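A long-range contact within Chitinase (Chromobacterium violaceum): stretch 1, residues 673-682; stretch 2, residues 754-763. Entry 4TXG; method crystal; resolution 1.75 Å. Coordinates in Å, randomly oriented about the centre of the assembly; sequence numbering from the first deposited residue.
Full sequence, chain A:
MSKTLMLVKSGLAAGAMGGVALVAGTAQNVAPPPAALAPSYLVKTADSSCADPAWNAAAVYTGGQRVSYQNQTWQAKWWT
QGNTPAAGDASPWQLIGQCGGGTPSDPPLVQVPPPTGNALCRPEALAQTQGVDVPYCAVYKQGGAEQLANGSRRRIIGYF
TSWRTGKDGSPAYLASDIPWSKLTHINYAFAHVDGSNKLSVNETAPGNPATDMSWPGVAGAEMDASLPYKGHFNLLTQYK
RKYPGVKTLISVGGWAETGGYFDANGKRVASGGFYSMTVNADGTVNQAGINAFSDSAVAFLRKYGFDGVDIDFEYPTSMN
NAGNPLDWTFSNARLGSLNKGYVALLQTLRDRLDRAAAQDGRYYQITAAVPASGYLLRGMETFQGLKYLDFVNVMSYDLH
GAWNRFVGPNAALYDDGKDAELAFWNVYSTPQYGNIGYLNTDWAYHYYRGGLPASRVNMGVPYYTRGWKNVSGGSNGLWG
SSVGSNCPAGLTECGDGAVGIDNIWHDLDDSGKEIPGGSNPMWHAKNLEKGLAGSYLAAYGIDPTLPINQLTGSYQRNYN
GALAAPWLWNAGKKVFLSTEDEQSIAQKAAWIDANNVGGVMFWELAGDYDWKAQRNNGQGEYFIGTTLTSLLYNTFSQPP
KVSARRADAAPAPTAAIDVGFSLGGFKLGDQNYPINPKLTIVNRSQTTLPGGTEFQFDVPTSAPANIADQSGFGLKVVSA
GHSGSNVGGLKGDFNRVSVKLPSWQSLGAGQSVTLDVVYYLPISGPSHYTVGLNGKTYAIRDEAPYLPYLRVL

Stretch 1 673-682: YPINPKLTIV
Stretch 2 (754-763) TLDVVYYLPI

The most unusual feature of this antiparallel pairing is the proline at its middle: Pro 677 has no amide hydrogen to give, so the ladder of backbone hydrogen bonds is one-sided there. Its carbonyl still accepts, with Val 757 N to Pro 677 O at 3.1 Å and an N-H...O angle of 170°, but no hydrogen bond from the first stretch reaches Val 757 O. Val 757 O lies 3.1 Å from Asn 676 CA, a CA-H...O contact with 132° at the hydrogen.

On both sides of this point the bonding is reciprocal. Toward the C-terminal end of the first stretch, Leu 679 N donates to Leu 755 O at 2.7 Å (158°) and Leu 755 N to Leu 679 O at 2.9 Å (156°). Toward its N-terminal end, Ile 675 N donates to Tyr 759 O at 2.9 Å (143°) and Tyr 759 N to Ile 675 O at 3.0 Å (166°). The register follows: Ile 675 opposite Tyr 759 and Leu 679 opposite Leu 755 are hydrogen-bonded pairs with CA-CA distances of 5.3 and 5.2 Å, whereas Lys 678 with Asp 756 and Thr 680 with Thr 754 are non-hydrogen-bonded pairs, each with CA atoms 4.4 Å apart. Strands 678-682 and 754-758 run at 145° between their N-to-C directions, their axes approaching to 4.5 Å.

Backbone torsions are extended at Leu 679, with phi/psi -91/122, and at Leu 755, with -146/147. Asn 676 (-132/71) departs from this, its psi of 71° coming just before Pro 677 at -75/171. A cis peptide bond precedes Pro 674 (-72/-180), whose CB approaches Tyr 760 CE1 to 3.5 Å and whose CG lies 3.7 Å from Val 758 CG1.

Ile 675 (chi1 m, chi2 t) has 110 Å² covered by the second stretch, more than any other residue in the first. Ile 675 CB sits over one face of the Tyr 759 ring, 4.1 Å from its centroid and 21° off the normal, a CH-pi contact; Tyr 759 adopts chi1 p with chi2 -85°. Ile 675 CD1 reaches onward to Pro 762 CD at 4.0 Å. Pro 677 adds CD to Tyr 759 CE1 at 3.8 Å and CG to Val 757 CG2 at 3.8 Å.

Leu 679 (t, p) and Leu 755 (chi1 p, chi2 148°, between wells) share one face of the sheet, with Leu 679 CD2 and Leu 755 CD2 4.1 Å apart. Ile 681 CD1 also reaches Leu 755 CD2 at 4.1 Å.

Lys 678, Thr 680, Thr 754 and Asp 756 occupy the other face. Lys 678 (t, t, m, t) lays its CD 3.6 Å from Thr 754 CB, and Thr 680 OG1 (chi1 m) is 3.2 Å from Thr 754 CG2. Asp 756 (chi1 m) joins the first stretch through water 1, which donates to Asn 676 O at 2.8 Å and to Asp 756 OD1 at 2.7 Å.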

# COMPACT_ATOMS: atom_id res chain seq x y z
N TYR A 673 5.63 -15.80 -16.42
CA TYR A 673 6.87 -15.26 -17.00
C TYR A 673 6.99 -15.71 -18.45
O TYR A 673 7.08 -16.90 -18.72
CB TYR A 673 8.12 -15.73 -16.24
CG TYR A 673 8.14 -15.48 -14.75
CD1 TYR A 673 7.45 -16.31 -13.87
CD2 TYR A 673 8.88 -14.44 -14.22
CE1 TYR A 673 7.50 -16.10 -12.51
CE2 TYR A 673 8.92 -14.21 -12.86
CZ TYR A 673 8.23 -15.05 -12.01
OH TYR A 673 8.27 -14.82 -10.66
N PRO A 674 6.94 -14.77 -19.40
CA PRO A 674 6.60 -13.35 -19.25
C PRO A 674 5.11 -13.23 -18.98
O PRO A 674 4.41 -14.24 -18.90
CB PRO A 674 6.97 -12.76 -20.61
CG PRO A 674 6.74 -13.89 -21.56
CD PRO A 674 7.20 -15.11 -20.81
N ILE A 675 4.63 -12.01 -18.82
CA ILE A 675 3.23 -11.79 -18.51
C ILE A 675 2.44 -11.76 -19.81
O ILE A 675 2.58 -10.82 -20.60
CB ILE A 675 3.05 -10.49 -17.70
CG1 ILE A 675 3.94 -10.55 -16.46
CG2 ILE A 675 1.59 -10.31 -17.29
CD1 ILE A 675 3.88 -9.31 -15.54
N ASN A 676 1.63 -12.78 -20.07
CA ASN A 676 0.94 -12.84 -21.36
C ASN A 676 -0.56 -13.14 -21.26
O ASN A 676 -1.04 -14.21 -21.63
CB ASN A 676 1.64 -13.85 -22.28
CG ASN A 676 1.49 -15.27 -21.81
OD1 ASN A 676 1.39 -15.53 -20.62
ND2 ASN A 676 1.43 -16.20 -22.77
N PRO A 677 -1.31 -12.15 -20.76
CA PRO A 677 -2.77 -12.26 -20.71
C PRO A 677 -3.38 -12.07 -22.09
O PRO A 677 -2.70 -11.68 -23.04
CB PRO A 677 -3.16 -11.11 -19.79
CG PRO A 677 -2.11 -10.06 -20.08
CD PRO A 677 -0.83 -10.87 -20.20
N LYS A 678 -4.67 -12.33 -22.18
CA LYS A 678 -5.42 -12.08 -23.40
C LYS A 678 -6.14 -10.74 -23.28
O LYS A 678 -6.79 -10.46 -22.27
CB LYS A 678 -6.42 -13.21 -23.63
CG LYS A 678 -7.09 -13.22 -24.98
CD LYS A 678 -7.94 -14.48 -25.13
CE LYS A 678 -7.09 -15.73 -25.00
NZ LYS A 678 -7.94 -16.94 -24.80
N LEU A 679 -6.02 -9.90 -24.31
CA LEU A 679 -6.79 -8.66 -24.38
C LEU A 679 -8.10 -8.91 -25.13
O LEU A 679 -8.10 -9.37 -26.27
CB LEU A 679 -5.99 -7.56 -25.07
CG LEU A 679 -6.71 -6.23 -25.37
CD1 LEU A 679 -7.15 -5.53 -24.10
CD2 LEU A 679 -5.82 -5.32 -26.23
N THR A 680 -9.23 -8.63 -24.48
CA THR A 680 -10.53 -8.78 -25.13
C THR A 680 -11.12 -7.40 -25.39
O THR A 680 -11.17 -6.57 -24.49
CB THR A 680 -11.52 -9.61 -24.29
OG1 THR A 680 -11.01 -10.95 -24.15
CG2 THR A 680 -12.89 -9.67 -24.98
N ILE A 681 -11.53 -7.17 -26.63
CA ILE A 681 -12.14 -5.90 -27.02
C ILE A 681 -13.56 -6.20 -27.45
O ILE A 681 -13.78 -7.07 -28.29
CB ILE A 681 -11.37 -5.22 -28.17
CG1 ILE A 681 -9.90 -5.00 -27.80
CG2 ILE A 681 -12.05 -3.90 -28.57
CD1 ILE A 681 -9.02 -4.61 -28.99
N VAL A 682 -14.53 -5.49 -26.87
CA VAL A 682 -15.94 -5.74 -27.18
C VAL A 682 -16.59 -4.48 -27.74
O VAL A 682 -16.53 -3.40 -27.13
CB VAL A 682 -16.73 -6.20 -25.94
CG1 VAL A 682 -18.16 -6.56 -26.32
CG2 VAL A 682 -16.03 -7.37 -25.27
N THR A 754 -10.24 -11.04 -29.60
CA THR A 754 -9.21 -11.20 -28.59
C THR A 754 -7.82 -11.27 -29.22
O THR A 754 -7.67 -11.71 -30.36
CB THR A 754 -9.42 -12.46 -27.75
OG1 THR A 754 -9.37 -13.60 -28.61
CG2 THR A 754 -10.76 -12.42 -27.03
N LEU A 755 -6.82 -10.84 -28.46
CA LEU A 755 -5.44 -11.00 -28.88
C LEU A 755 -4.57 -11.24 -27.66
O LEU A 755 -4.85 -10.73 -26.58
CB LEU A 755 -4.94 -9.77 -29.64
CG LEU A 755 -5.13 -8.40 -29.01
CD1 LEU A 755 -3.98 -7.49 -29.42
CD2 LEU A 755 -6.46 -7.80 -29.42
N ASP A 756 -3.52 -12.03 -27.84
CA ASP A 756 -2.59 -12.29 -26.76
C ASP A 756 -1.53 -11.21 -26.75
O ASP A 756 -0.95 -10.90 -27.78
CB ASP A 756 -1.95 -13.67 -26.92
CG ASP A 756 -2.98 -14.78 -26.91
OD1 ASP A 756 -3.77 -14.85 -25.94
OD2 ASP A 756 -3.01 -15.58 -27.86
N VAL A 757 -1.30 -10.61 -25.58
CA VAL A 757 -0.27 -9.58 -25.47
C VAL A 757 0.84 -10.11 -24.59
O VAL A 757 0.65 -11.10 -23.89
CB VAL A 757 -0.82 -8.27 -24.91
CG1 VAL A 757 -1.99 -7.80 -25.77
CG2 VAL A 757 -1.27 -8.44 -23.47
N VAL A 758 2.01 -9.49 -24.65
CA VAL A 758 3.11 -9.90 -23.79
C VAL A 758 3.83 -8.67 -23.27
O VAL A 758 4.14 -7.77 -24.05
CB VAL A 758 4.13 -10.80 -24.51
CG1 VAL A 758 5.30 -11.15 -23.59
CG2 VAL A 758 3.49 -12.06 -24.96
N TYR A 759 4.06 -8.63 -21.97
CA TYR A 759 4.91 -7.60 -21.38
C TYR A 759 5.68 -8.21 -20.20
O TYR A 759 5.42 -9.36 -19.82
CB TYR A 759 4.09 -6.38 -20.94
CG TYR A 759 2.89 -6.69 -20.08
CD1 TYR A 759 1.66 -7.03 -20.65
CD2 TYR A 759 2.96 -6.60 -18.70
CE1 TYR A 759 0.55 -7.31 -19.86
CE2 TYR A 759 1.86 -6.88 -17.90
CZ TYR A 759 0.66 -7.23 -18.49
OH TYR A 759 -0.43 -7.49 -17.69
N TYR A 760 6.64 -7.48 -19.64
CA TYR A 760 7.67 -8.14 -18.83
C TYR A 760 7.72 -7.80 -17.35
O TYR A 760 8.36 -8.53 -16.58
CB TYR A 760 9.04 -7.87 -19.46
CG TYR A 760 9.16 -8.65 -20.73
CD1 TYR A 760 9.46 -10.01 -20.69
CD2 TYR A 760 8.90 -8.07 -21.96
CE1 TYR A 760 9.54 -10.75 -21.84
CE2 TYR A 760 8.97 -8.81 -23.13
CZ TYR A 760 9.30 -10.15 -23.06
OH TYR A 760 9.39 -10.91 -24.20
N LEU A 761 7.05 -6.73 -16.93
CA LEU A 761 6.85 -6.47 -15.51
C LEU A 761 5.38 -6.12 -15.27
O LEU A 761 4.68 -5.70 -16.21
CB LEU A 761 7.76 -5.34 -15.02
CG LEU A 761 9.24 -5.72 -14.80
CD1 LEU A 761 10.11 -4.47 -14.60
CD2 LEU A 761 9.39 -6.67 -13.63
N PRO A 762 4.90 -6.29 -14.03
CA PRO A 762 3.47 -6.08 -13.79
C PRO A 762 2.96 -4.68 -14.10
O PRO A 762 3.70 -3.69 -13.99
CB PRO A 762 3.33 -6.38 -12.29
CG PRO A 762 4.41 -7.41 -12.04
CD PRO A 762 5.57 -6.91 -12.87
N ILE A 763 1.69 -4.61 -14.51
CA ILE A 763 0.97 -3.36 -14.71
C ILE A 763 -0.40 -3.44 -14.07
O ILE A 763 -0.94 -4.54 -13.85
CB ILE A 763 0.78 -3.01 -16.21
CG1 ILE A 763 -0.18 -4.01 -16.85
CG2 ILE A 763 2.14 -2.98 -16.95
CD1 ILE A 763 -0.51 -3.72 -18.32
O HOH W 1 -2.71 -15.40 -23.54